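PDB 2GNP: transcriptional regulator from Streptococcus pneumoniae, which probably controls gene transcription in response to a small sugar-type effector, bound by a domain with a Rossmann-like fold. Local coordinates for residues T7-L12 / L25-N30; A48-N53 / Q223-A228; G188-R193 / A243-H248. All coordinates share one frame; numbering follows the deposited sequence.

Contact 1 (T7-L12 / L25-N30)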
ATOM      1  N   THR A   7       7.550  -2.541 -27.263  1.00 28.45           N
ATOM      2  CA  THR A   7       7.283  -3.973 -27.336  1.00 29.37           C
ATOM      3  C   THR A   7       8.006  -4.761 -26.243  1.00 29.00           C
ATOM      4  O   THR A   7       7.378  -5.560 -25.529  1.00 29.50           O
ATOM      5  CB  THR A   7       7.706  -4.514 -28.686  1.00 30.02           C
ATOM      6  OG1 THR A   7       6.831  -3.962 -29.667  1.00 31.01           O
ATOM      7  CG2 THR A   7       7.622  -6.033 -28.741  1.00 31.07           C
ATOM      8  N   ASN A   8       9.329  -4.592 -26.169  1.00 27.17           N
ATOM      9  CA  ASN A   8      10.129  -5.214 -25.126  1.00 27.52           C
ATOM     10  C   ASN A   8       9.609  -4.902 -23.712  1.00 26.33           C
ATOM     11  O   ASN A   8       9.661  -5.778 -22.846  1.00 26.60           O
ATOM     12  CB  ASN A   8      11.587  -4.770 -25.240  1.00 27.56           C
ATOM     13  CG  ASN A   8      12.361  -5.560 -26.289  1.00 29.19           C
ATOM     14  OD1 ASN A   8      11.921  -6.624 -26.738  1.00 31.95           O
ATOM     15  ND2 ASN A   8      13.541  -5.054 -26.657  1.00 29.41           N
HETATM   16  N   MSE A   9       9.170  -3.664 -23.466  1.00 26.04           N
HETATM   17  CA  MSE A   9       8.536  -3.312 -22.184  1.00 24.50           C
HETATM   18  C   MSE A   9       7.317  -4.202 -21.932  1.00 25.67           C
HETATM   19  O   MSE A   9       7.170  -4.740 -20.838  1.00 22.53           O
HETATM   20  CB  MSE A   9       8.102  -1.842 -22.111  1.00 24.87           C
HETATM   21  CG  MSE A   9       7.832  -1.385 -20.685  1.00 28.12           C
HETATM   22 SE   MSE A   9       9.292  -1.693 -19.395  0.50 34.68          SE
HETATM   23  CE  MSE A   9      10.618  -1.137 -20.517  1.00  9.66           C
ATOM     24  N   PHE A  10       6.477  -4.377 -22.957  1.00 24.78           N
ATOM     25  CA  PHE A  10       5.257  -5.192 -22.853  1.00 26.16           C
ATOM     26  C   PHE A  10       5.642  -6.652 -22.532  1.00 25.43           C
ATOM     27  O   PHE A  10       5.059  -7.283 -21.615  1.00 25.23           O
ATOM     28  CB  PHE A  10       4.455  -5.058 -24.165  1.00 26.90           C
ATOM     29  CG  PHE A  10       3.148  -5.805 -24.187  1.00 29.40           C
ATOM     30  CD1 PHE A  10       2.933  -6.806 -25.139  1.00 31.31           C
ATOM     31  CD2 PHE A  10       2.113  -5.472 -23.305  1.00 32.08           C
ATOM     32  CE1 PHE A  10       1.692  -7.500 -25.203  1.00 34.36           C
ATOM     33  CE2 PHE A  10       0.870  -6.153 -23.352  1.00 32.76           C
ATOM     34  CZ  PHE A  10       0.670  -7.170 -24.296  1.00 32.08           C
ATOM     35  N   LYS A  11       6.643  -7.177 -23.248  1.00 24.79           N
ATOM     36  CA  LYS A  11       7.193  -8.514 -22.998  1.00 24.90           C
ATOM     37  C   LYS A  11       7.626  -8.654 -21.525  1.00 23.04           C
ATOM     38  O   LYS A  11       7.260  -9.650 -20.867  1.00 22.48           O
ATOM     39  CB  LYS A  11       8.348  -8.838 -23.967  1.00 26.03           C
ATOM     40  CG  LYS A  11       9.238 -10.087 -23.597  1.00 27.27           C
ATOM     41  CD  LYS A  11       9.903 -10.846 -24.819  1.00 29.02           C
ATOM     42  CE  LYS A  11      10.943 -10.034 -25.605  1.00 32.54           C
ATOM     43  NZ  LYS A  11      11.717 -10.967 -26.520  1.00 31.40           N
ATOM     44  N   LEU A  12       8.357  -7.654 -21.014  1.00 20.46           N
ATOM     45  CA  LEU A  12       8.853  -7.708 -19.641  1.00 18.69           C
ATOM     46  C   LEU A  12       7.666  -7.702 -18.676  1.00 17.92           C
ATOM     47  O   LEU A  12       7.657  -8.489 -17.731  1.00 16.88           O
ATOM     48  CB  LEU A  12       9.795  -6.541 -19.306  1.00 20.23           C
ATOM     49  CG  LEU A  12      10.351  -6.403 -17.881  1.00 19.31           C
ATOM     50  CD1 LEU A  12      11.190  -7.657 -17.443  1.00 18.81           C
ATOM     51  CD2 LEU A  12      11.174  -5.054 -17.779  1.00 17.64           C
ATOM     52  N   LEU A  25      -0.011  -4.893 -14.187  1.00 13.23           N
ATOM     53  CA  LEU A  25       1.332  -4.324 -13.951  1.00 12.41           C
ATOM     54  C   LEU A  25       1.706  -3.228 -14.954  1.00 13.94           C
ATOM     55  O   LEU A  25       1.526  -3.443 -16.144  1.00 15.02           O
ATOM     56  CB  LEU A  25       2.389  -5.418 -14.111  1.00 13.36           C
ATOM     57  CG  LEU A  25       3.838  -5.018 -13.988  1.00 12.98           C
ATOM     58  CD1 LEU A  25       4.214  -4.422 -12.651  1.00 12.44           C
ATOM     59  CD2 LEU A  25       4.696  -6.253 -14.249  1.00 17.42           C
ATOM     60  N   GLU A  26       2.128  -2.076 -14.445  1.00 12.57           N
ATOM     61  CA  GLU A  26       2.738  -1.038 -15.289  1.00 14.55           C
ATOM     62  C   GLU A  26       4.142  -0.829 -14.812  1.00 16.15           C
ATOM     63  O   GLU A  26       4.364  -0.593 -13.609  1.00 15.34           O
ATOM     64  CB  GLU A  26       1.972   0.301 -15.272  1.00 15.39           C
ATOM     65  CG  GLU A  26       0.620   0.305 -16.049  1.00 17.05           C
ATOM     66  CD  GLU A  26      -0.532  -0.365 -15.287  1.00 19.78           C
ATOM     67  OE1 GLU A  26      -0.518  -0.325 -14.039  1.00 19.34           O
ATOM     68  OE2 GLU A  26      -1.470  -0.876 -15.954  1.00 23.83           O
ATOM     69  N   ILE A  27       5.115  -0.919 -15.738  1.00 15.19           N
ATOM     70  CA  ILE A  27       6.522  -0.662 -15.416  1.00 15.57           C
ATOM     71  C   ILE A  27       6.890   0.658 -16.116  1.00 18.04           C
ATOM     72  O   ILE A  27       6.901   0.722 -17.356  1.00 18.47           O
ATOM     73  CB  ILE A  27       7.483  -1.818 -15.916  1.00 16.05           C
ATOM     74  CG1 ILE A  27       7.120  -3.172 -15.264  1.00 17.07           C
ATOM     75  CG2 ILE A  27       8.906  -1.461 -15.629  1.00 15.13           C
ATOM     76  CD1 ILE A  27       7.768  -4.340 -15.979  1.00 16.41           C
ATOM     77  N   ILE A  28       7.174   1.676 -15.312  1.00 17.99           N
ATOM     78  CA  ILE A  28       7.679   2.964 -15.828  1.00 18.65           C
ATOM     79  C   ILE A  28       9.163   2.884 -16.153  1.00 18.87           C
ATOM     80  O   ILE A  28       9.965   2.521 -15.299  1.00 16.40           O
ATOM     81  CB  ILE A  28       7.414   4.139 -14.829  1.00 20.06           C
ATOM     82  CG1 ILE A  28       5.922   4.471 -14.752  1.00 22.09           C
ATOM     83  CG2 ILE A  28       8.142   5.448 -15.258  1.00 20.06           C
ATOM     84  CD1 ILE A  28       5.144   3.514 -14.105  1.00 21.09           C
ATOM     85  N   PRO A  29       9.555   3.302 -17.381  1.00 20.69           N
ATOM     86  CA  PRO A  29      10.961   3.279 -17.744  1.00 22.10           C
ATOM     87  C   PRO A  29      11.742   4.346 -16.991  1.00 21.98           C
ATOM     88  O   PRO A  29      11.162   5.400 -16.642  1.00 24.03           O
ATOM     89  CB  PRO A  29      10.936   3.606 -19.239  1.00 22.80           C
ATOM     90  CG  PRO A  29       9.717   4.445 -19.430  1.00 24.10           C
ATOM     91  CD  PRO A  29       8.696   3.805 -18.472  1.00 22.47           C
ATOM     92  N   ASN A  30      13.018   4.075 -16.724  1.00 22.03           N
ATOM     93  CA  ASN A  30      13.867   5.079 -16.120  1.00 23.24           C
ATOM     94  C   ASN A  30      14.652   5.719 -17.280  1.00 24.07           C
ATOM     95  O   ASN A  30      15.127   4.980 -18.156  1.00 24.25           O
ATOM     96  CB  ASN A  30      14.830   4.451 -15.117  1.00 21.90           C
ATOM     97  CG  ASN A  30      14.104   3.832 -13.916  1.00 23.69           C
ATOM     98  OD1 ASN A  30      13.684   2.670 -13.956  1.00 21.35           O
ATOM     99  ND2 ASN A  30      13.917   4.627 -12.877  1.00 20.66           N
TER
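Met9 and Leu12, one turn apart on the N-terminal helix 5-20, lie against Ile27 of strand 24-28, the edge strand of the parallel part of a Rossmann-like sheet. The side chains that meet are all apolar, and no hydrogen bond joins the two segments. Met9, a selenomethionine, leaves the helix with CG opposite the backbone N (chi1 -163°) and then bends at chi2 and chi3, so that SE rests on the branch of Ile27, 3.8 Å from Ile27 CG2. Met9 CG also passes 4.0 Å from Ile27 O. The other arm of Ile27 serves Leu12: chi2 of 165° extends Ile27 CD1 to within 3.8 Å of Leu12 CG and 3.9 Å of Leu12 CD2, the two side chains running nearly perpendicular. The helix also offers a polar tie, since Ile27 N is hydrogen-bonded to Glu13 OE2. The side chain of Leu12 is about 4 Å from a bound PEG, probably a crystallisation component. Helix 253-264 closes over the same patch, Lys253 touching all three side chains and Ile256 meeting Ile27, while the strand's other side faces helix 36-54 and its backbone pairs with strand 248-252.

Contact 2 (A48-N53 / Q223-A228)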
ATOM      1  N   ALA A  48      -2.083   7.771 -11.368  1.00 17.01           N
ATOM      2  CA  ALA A  48      -3.299   8.568 -11.320  1.00 17.03           C
ATOM      3  C   ALA A  48      -4.264   8.180 -12.424  1.00 17.13           C
ATOM      4  O   ALA A  48      -5.453   7.970 -12.163  1.00 16.62           O
ATOM      5  CB  ALA A  48      -2.979  10.103 -11.406  1.00 16.15           C
ATOM      6  N   GLY A  49      -3.752   8.043 -13.653  1.00 16.94           N
ATOM      7  CA  GLY A  49      -4.589   7.621 -14.755  1.00 17.83           C
ATOM      8  C   GLY A  49      -5.210   6.245 -14.536  1.00 16.31           C
ATOM      9  O   GLY A  49      -6.416   6.036 -14.758  1.00 16.81           O
ATOM     10  N   VAL A  50      -4.354   5.311 -14.112  1.00 16.73           N
ATOM     11  CA  VAL A  50      -4.805   3.955 -13.831  1.00 16.92           C
ATOM     12  C   VAL A  50      -5.936   3.983 -12.791  1.00 15.83           C
ATOM     13  O   VAL A  50      -7.016   3.408 -13.000  1.00 15.08           O
ATOM     14  CB  VAL A  50      -3.672   3.056 -13.354  1.00 16.89           C
ATOM     15  CG1 VAL A  50      -4.285   1.850 -12.708  1.00 18.21           C
ATOM     16  CG2 VAL A  50      -2.740   2.654 -14.540  1.00 17.59           C
ATOM     17  N   LEU A  51      -5.748   4.712 -11.691  1.00 15.31           N
ATOM     18  CA  LEU A  51      -6.791   4.688 -10.643  1.00 14.98           C
ATOM     19  C   LEU A  51      -8.119   5.359 -11.113  1.00 15.11           C
ATOM     20  O   LEU A  51      -9.228   4.868 -10.863  1.00 15.57           O
ATOM     21  CB  LEU A  51      -6.265   5.374  -9.374  1.00 14.18           C
ATOM     22  CG  LEU A  51      -7.238   5.403  -8.206  1.00 16.34           C
ATOM     23  CD1 LEU A  51      -7.600   3.975  -7.776  1.00 16.75           C
ATOM     24  CD2 LEU A  51      -6.554   6.113  -7.020  1.00 12.46           C
ATOM     25  N   ARG A  52      -7.999   6.494 -11.812  1.00 15.82           N
ATOM     26  CA  ARG A  52      -9.186   7.189 -12.262  1.00 16.91           C
ATOM     27  C   ARG A  52     -10.064   6.249 -13.127  1.00 16.52           C
ATOM     28  O   ARG A  52     -11.296   6.223 -13.039  1.00 16.89           O
ATOM     29  CB  ARG A  52      -8.808   8.493 -13.004  1.00 16.46           C
ATOM     30  CG  ARG A  52     -10.025   9.228 -13.585  1.00 15.99           C
ATOM     31  CD  ARG A  52      -9.664  10.567 -14.207  1.00 18.96           C
ATOM     32  NE  ARG A  52     -10.865  11.388 -14.487  1.00 18.37           N
ATOM     33  CZ  ARG A  52     -11.654  11.288 -15.563  1.00 22.44           C
ATOM     34  NH1 ARG A  52     -11.475  10.312 -16.465  1.00 22.42           N
ATOM     35  NH2 ARG A  52     -12.681  12.120 -15.697  1.00 22.71           N
ATOM     36  N   ASN A  53      -9.402   5.459 -13.986  1.00 18.46           N
ATOM     37  CA  ASN A  53     -10.114   4.489 -14.824  1.00 19.80           C
ATOM     38  C   ASN A  53     -10.799   3.331 -14.093  1.00 19.90           C
ATOM     39  O   ASN A  53     -11.778   2.732 -14.585  1.00 20.29           O
ATOM     40  CB  ASN A  53      -9.147   3.970 -15.887  1.00 20.03           C
ATOM     41  CG  ASN A  53      -9.025   4.934 -17.056  1.00 25.67           C
ATOM     42  OD1 ASN A  53      -9.938   5.748 -17.287  1.00 29.09           O
ATOM     43  ND2 ASN A  53      -7.914   4.855 -17.803  1.00 26.58           N
ATOM     44  N   GLN A 223      -9.623  -5.439  -6.756  1.00 15.03           N
ATOM     45  CA  GLN A 223      -8.556  -4.666  -7.416  1.00 16.13           C
ATOM     46  C   GLN A 223      -7.716  -4.002  -6.335  1.00 14.87           C
ATOM     47  O   GLN A 223      -8.208  -3.163  -5.620  1.00 16.93           O
ATOM     48  CB  GLN A 223      -9.135  -3.631  -8.386  1.00 17.98           C
ATOM     49  CG  GLN A 223      -9.778  -4.201  -9.682  1.00 20.56           C
ATOM     50  CD  GLN A 223      -8.869  -5.125 -10.383  1.00 32.18           C
ATOM     51  OE1 GLN A 223      -7.636  -4.922 -10.389  1.00 34.93           O
ATOM     52  NE2 GLN A 223      -9.444  -6.175 -10.990  1.00 34.45           N
ATOM     53  N   SER A 224      -6.482  -4.443  -6.174  1.00 13.45           N
ATOM     54  CA  SER A 224      -5.617  -3.852  -5.143  1.00 12.89           C
ATOM     55  C   SER A 224      -4.381  -3.328  -5.821  1.00 11.35           C
ATOM     56  O   SER A 224      -3.595  -4.074  -6.425  1.00 12.35           O
ATOM     57  CB  SER A 224      -5.231  -4.876  -4.072  1.00 13.69           C
ATOM     58  OG  SER A 224      -4.778  -6.089  -4.673  1.00 12.41           O
ATOM     59  N   LEU A 225      -4.197  -2.040  -5.695  1.00 11.35           N
ATOM     60  CA  LEU A 225      -3.165  -1.319  -6.457  1.00 13.31           C
ATOM     61  C   LEU A 225      -2.107  -0.886  -5.495  1.00 13.34           C
ATOM     62  O   LEU A 225      -2.398  -0.069  -4.592  1.00 12.93           O
ATOM     63  CB  LEU A 225      -3.780  -0.092  -7.129  1.00 15.02           C
ATOM     64  CG  LEU A 225      -2.878   0.982  -7.776  1.00 13.58           C
ATOM     65  CD1 LEU A 225      -2.071   0.287  -8.896  1.00 18.63           C
ATOM     66  CD2 LEU A 225      -3.731   2.179  -8.376  1.00 14.84           C
ATOM     67  N   ALA A 226      -0.873  -1.367  -5.687  1.00 12.95           N
ATOM     68  CA  ALA A 226       0.245  -0.848  -4.927  1.00 13.73           C
ATOM     69  C   ALA A 226       1.114   0.003  -5.850  1.00 13.87           C
ATOM     70  O   ALA A 226       1.387  -0.415  -6.968  1.00 14.15           O
ATOM     71  CB  ALA A 226       1.074  -2.005  -4.329  1.00 14.83           C
ATOM     72  N   VAL A 227       1.543   1.175  -5.372  1.00 13.65           N
ATOM     73  CA  VAL A 227       2.505   1.980  -6.110  1.00 13.06           C
ATOM     74  C   VAL A 227       3.772   2.083  -5.276  1.00 14.30           C
ATOM     75  O   VAL A 227       3.727   2.563  -4.101  1.00 14.16           O
ATOM     76  CB  VAL A 227       1.916   3.401  -6.362  1.00 14.07           C
ATOM     77  CG1 VAL A 227       2.894   4.212  -7.219  1.00 14.76           C
ATOM     78  CG2 VAL A 227       0.554   3.288  -7.023  1.00 15.60           C
ATOM     79  N   ALA A 228       4.887   1.583  -5.815  1.00 13.31           N
ATOM     80  CA  ALA A 228       6.077   1.445  -4.958  1.00 15.89           C
ATOM     81  C   ALA A 228       7.325   1.255  -5.818  1.00 15.72           C
ATOM     82  O   ALA A 228       7.311   0.449  -6.758  1.00 14.39           O
ATOM     83  CB  ALA A 228       5.893   0.220  -3.980  1.00 15.74           C
TER
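With CG opposite the backbone N (chi1 169°), the side chain of Leu225 runs straight off strand 223-227 toward Val50 and Leu51 of helix 36-54, with CD2 as its leading methyl. Leu51 adopts nearly the same conformation, its CG again opposite the backbone N (chi1 -179°) and its second torsion matching that of Leu225. Leu51 CB and Leu51 CD1 approach almost equally, 4.2 Å and 4.3 Å from Leu225 CD2, while Leu51 CD2 lies farther off. Val50 adds one methyl from the preceding position of the helix, Val50 CG1 lying 4.4 Å from Leu225 CD2. One methyl of the strand therefore meets both helical residues at once, at distances that make this an easy van der Waals fit with no tight point. No hydrogen bond crosses the gap, and the nearest alpha carbons, those of Leu51 and Leu225, remain 8.2 Å apart, so the two backbones are kept separate by the side chains between them. Beyond Leu225, Leu51 also packs on Val155 of strand 153-160 and on Leu72 of helix 67-75, and Val50 on His248 and Ile250 of strand 248-252. Strand 223-227 runs parallel between those two strands. Helix 36-54 is the helix of a beta-alpha-beta crossover that leaves strand 24-28 and returns in strand 60-63, on the far side of strands 248-252, 223-227 and 153-160; the contact with Leu225 falls at the middle strand of the three it bridges.

Contact 3 (G188-R193 / A243-H248)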
ATOM      1  N   GLY A 188       9.515  -5.743   5.263  1.00 15.46           N
ATOM      2  CA  GLY A 188       8.704  -4.620   4.790  1.00 13.88           C
ATOM      3  C   GLY A 188       7.342  -4.615   5.446  1.00 14.71           C
ATOM      4  O   GLY A 188       7.020  -5.466   6.332  1.00 13.81           O
ATOM      5  N   GLU A 189       6.549  -3.603   5.052  1.00 13.88           N
ATOM      6  CA  GLU A 189       5.140  -3.520   5.527  1.00 15.24           C
ATOM      7  C   GLU A 189       4.192  -3.047   4.460  1.00 13.08           C
ATOM      8  O   GLU A 189       4.591  -2.365   3.510  1.00 12.82           O
ATOM      9  CB  GLU A 189       4.916  -2.750   6.815  1.00 18.58           C
ATOM     10  CG  GLU A 189       4.948  -1.216   6.839  1.00 19.44           C
ATOM     11  CD  GLU A 189       3.989  -0.351   5.957  1.00 14.94           C
ATOM     12  OE1 GLU A 189       2.722  -0.479   5.780  1.00 21.06           O
ATOM     13  OE2 GLU A 189       4.578   0.605   5.357  1.00 18.52           O
ATOM     14  N   ILE A 190       2.947  -3.489   4.623  1.00 12.52           N
ATOM     15  CA  ILE A 190       1.848  -3.051   3.764  1.00 12.91           C
ATOM     16  C   ILE A 190       0.648  -2.933   4.674  1.00 13.47           C
ATOM     17  O   ILE A 190       0.400  -3.798   5.513  1.00 12.80           O
ATOM     18  CB  ILE A 190       1.672  -4.061   2.578  1.00 13.64           C
ATOM     19  CG1 ILE A 190       0.749  -3.501   1.478  1.00 15.15           C
ATOM     20  CG2 ILE A 190       1.196  -5.514   3.070  1.00 13.10           C
ATOM     21  CD1 ILE A 190       0.761  -4.395   0.164  1.00 15.83           C
ATOM     22  N   CYS A 191      -0.119  -1.839   4.546  1.00 13.90           N
ATOM     23  CA  CYS A 191      -1.247  -1.588   5.449  1.00 14.96           C
ATOM     24  C   CYS A 191      -0.834  -1.703   6.935  1.00 14.66           C
ATOM     25  O   CYS A 191      -1.621  -2.138   7.750  1.00 15.02           O
ATOM     26  CB  CYS A 191      -2.420  -2.507   5.173  1.00 15.68           C
ATOM     27  SG  CYS A 191      -3.152  -2.142   3.548  1.00 17.59           S
ATOM     28  N   CYS A 192       0.396  -1.321   7.215  1.00 15.57           N
ATOM     29  CA  CYS A 192       0.958  -1.300   8.553  1.00 15.56           C
ATOM     30  C   CYS A 192       1.142  -2.686   9.179  1.00 16.44           C
ATOM     31  O   CYS A 192       1.265  -2.799  10.406  1.00 17.74           O
ATOM     32  CB  CYS A 192       0.093  -0.354   9.440  1.00 16.75           C
ATOM     33  SG  CYS A 192       0.102   1.355   8.788  1.00 21.64           S
ATOM     34  N   ARG A 193       1.192  -3.711   8.341  1.00 13.66           N
ATOM     35  CA  ARG A 193       1.499  -5.101   8.753  1.00 14.98           C
ATOM     36  C   ARG A 193       2.829  -5.498   8.199  1.00 15.91           C
ATOM     37  O   ARG A 193       3.132  -5.213   7.037  1.00 16.53           O
ATOM     38  CB  ARG A 193       0.395  -6.069   8.417  1.00 15.69           C
ATOM     39  CG  ARG A 193      -0.876  -5.674   9.230  1.00 13.79           C
ATOM     40  CD  ARG A 193      -2.016  -6.575   8.780  1.00 14.89           C
ATOM     41  NE  ARG A 193      -3.264  -6.298   9.502  1.00 12.27           N
ATOM     42  CZ  ARG A 193      -3.473  -6.613  10.775  1.00 14.40           C
ATOM     43  NH1 ARG A 193      -2.489  -7.231  11.477  1.00 12.80           N
ATOM     44  NH2 ARG A 193      -4.641  -6.310  11.381  1.00 13.86           N
ATOM     45  N   ALA A 243       3.610 -13.498  -2.037  1.00 14.88           N
ATOM     46  CA  ALA A 243       2.412 -13.821  -1.247  1.00 16.16           C
ATOM     47  C   ALA A 243       1.142 -13.333  -1.933  1.00 14.64           C
ATOM     48  O   ALA A 243       0.025 -13.482  -1.402  1.00 14.53           O
ATOM     49  CB  ALA A 243       2.560 -13.230   0.141  1.00 16.28           C
ATOM     50  N   ASN A 244       1.312 -12.742  -3.122  1.00 14.88           N
ATOM     51  CA  ASN A 244       0.144 -12.212  -3.881  1.00 15.36           C
ATOM     52  C   ASN A 244      -0.717 -11.311  -3.015  1.00 14.22           C
ATOM     53  O   ASN A 244      -1.945 -11.422  -3.021  1.00 14.13           O
ATOM     54  CB  ASN A 244      -0.710 -13.327  -4.501  1.00 15.20           C
ATOM     55  CG  ASN A 244       0.076 -14.146  -5.501  1.00 19.36           C
ATOM     56  OD1 ASN A 244       0.495 -15.260  -5.211  1.00 24.33           O
ATOM     57  ND2 ASN A 244       0.269 -13.599  -6.676  1.00 19.14           N
ATOM     58  N   LEU A 245      -0.061 -10.460  -2.226  1.00 14.09           N
ATOM     59  CA  LEU A 245      -0.789  -9.531  -1.313  1.00 13.31           C
ATOM     60  C   LEU A 245      -1.589  -8.458  -2.030  1.00 13.53           C
ATOM     61  O   LEU A 245      -2.601  -8.027  -1.501  1.00 15.47           O
ATOM     62  CB  LEU A 245       0.076  -8.897  -0.246  1.00 13.45           C
ATOM     63  CG  LEU A 245       0.849  -9.915   0.620  1.00 14.01           C
ATOM     64  CD1 LEU A 245       1.742  -9.203   1.687  1.00 13.15           C
ATOM     65  CD2 LEU A 245      -0.141 -10.896   1.338  1.00 15.05           C
ATOM     66  N   VAL A 246      -1.123  -8.022  -3.199  1.00 14.44           N
ATOM     67  CA  VAL A 246      -1.922  -7.190  -4.083  1.00 13.71           C
ATOM     68  C   VAL A 246      -1.904  -7.802  -5.481  1.00 12.64           C
ATOM     69  O   VAL A 246      -1.118  -8.704  -5.793  1.00 13.16           O
ATOM     70  CB  VAL A 246      -1.347  -5.726  -4.167  1.00 14.53           C
ATOM     71  CG1 VAL A 246      -1.258  -5.085  -2.740  1.00 14.76           C
ATOM     72  CG2 VAL A 246       0.004  -5.815  -4.801  1.00 15.33           C
ATOM     73  N   ASN A 247      -2.814  -7.348  -6.312  1.00 11.70           N
ATOM     74  CA  ASN A 247      -2.958  -7.884  -7.686  1.00 12.46           C
ATOM     75  C   ASN A 247      -2.646  -6.901  -8.781  1.00 11.30           C
ATOM     76  O   ASN A 247      -2.823  -7.234  -9.937  1.00 12.36           O
ATOM     77  CB  ASN A 247      -4.306  -8.596  -7.913  1.00 11.85           C
ATOM     78  CG  ASN A 247      -5.479  -7.716  -7.677  1.00 15.42           C
ATOM     79  OD1 ASN A 247      -5.418  -6.507  -7.911  1.00 13.51           O
ATOM     80  ND2 ASN A 247      -6.554  -8.298  -7.094  1.00 19.78           N
ATOM     81  N   HIS A 248      -2.229  -5.682  -8.418  1.00 11.66           N
ATOM     82  CA  HIS A 248      -1.844  -4.668  -9.411  1.00 12.41           C
ATOM     83  C   HIS A 248      -0.711  -3.837  -8.872  1.00 12.64           C
ATOM     84  O   HIS A 248      -0.826  -3.231  -7.785  1.00 13.99           O
ATOM     85  CB  HIS A 248      -3.043  -3.781  -9.693  1.00 11.01           C
ATOM     86  CG  HIS A 248      -2.890  -2.884 -10.907  1.00 12.98           C
ATOM     87  ND1 HIS A 248      -3.989  -2.377 -11.579  1.00 14.92           N
ATOM     88  CD2 HIS A 248      -1.796  -2.400 -11.546  1.00 14.87           C
ATOM     89  CE1 HIS A 248      -3.576  -1.618 -12.588  1.00 17.38           C
ATOM     90  NE2 HIS A 248      -2.251  -1.623 -12.601  1.00 16.39           N
TER
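Ile190 uses its two arms on two consecutive residues, Leu245 and Val246. With chi1 at -167° and chi2 at 170° the long arm is fully extended, and Ile190 CD1 comes 3.6 Å from Val246 CG1, which lies opposite the carbonyl carbon of its own residue, beside the backbone N. The same chi1 puts CG2 in the crowded position between backbone N and carbonyl carbon, from where Ile190 CG2 meets Leu245 CD1 at 4.0 Å. Leu245 answers with an outstretched chain, CG opposite the carbonyl carbon (chi1 -55°). The side chains meet at a slant and are buried, with Leu215, Leu218, Val156 and Ile158 also packing on Ile190. Leu245 and Val246 follow on the Schellman motif at Asn244 that ends helix 234-242, and the chain leads from the helix into strand 248-252. Across from it, Glu189 curls back over its own turn: Glu189 OE1 accepts the backbone N-H of Cys192 (N to OE1 2.9 Å) on its anti side, tilted out of the carboxylate plane. Paired backbone bonds between Ile190 and Arg193 close a type I' turn: a beta hairpin with a two-residue loop, Cys191-Cys192, joining strands 188-190 and 193-195, the former antiparallel to strand 153-160.

All three contacts reach the same sheet. Contacts 1 and 2 lie on consecutive elements of the chain, their centres about 16 Å apart, and meet where Glu26 OE1 touches Val50 CG2 at 3.8 Å. That same Glu26 OE1 probably hydrogen-bonds His248 NE2 at 2.6 Å, carrying contact 1 into contact 3 (centres about 22 Å apart). Contacts 2 and 3, about 14 Å apart, are joined more intimately: Ala226 N lies 2.8 Å from His248 O, and Ser224 OG 2.9 Å from Asn247 N, both probable hydrogen bonds. His248, of contact 3, thus bonds to residues of both other contacts. The contacts do not place the sugar site; the PEG by contact 1 probably comes from crystallisation.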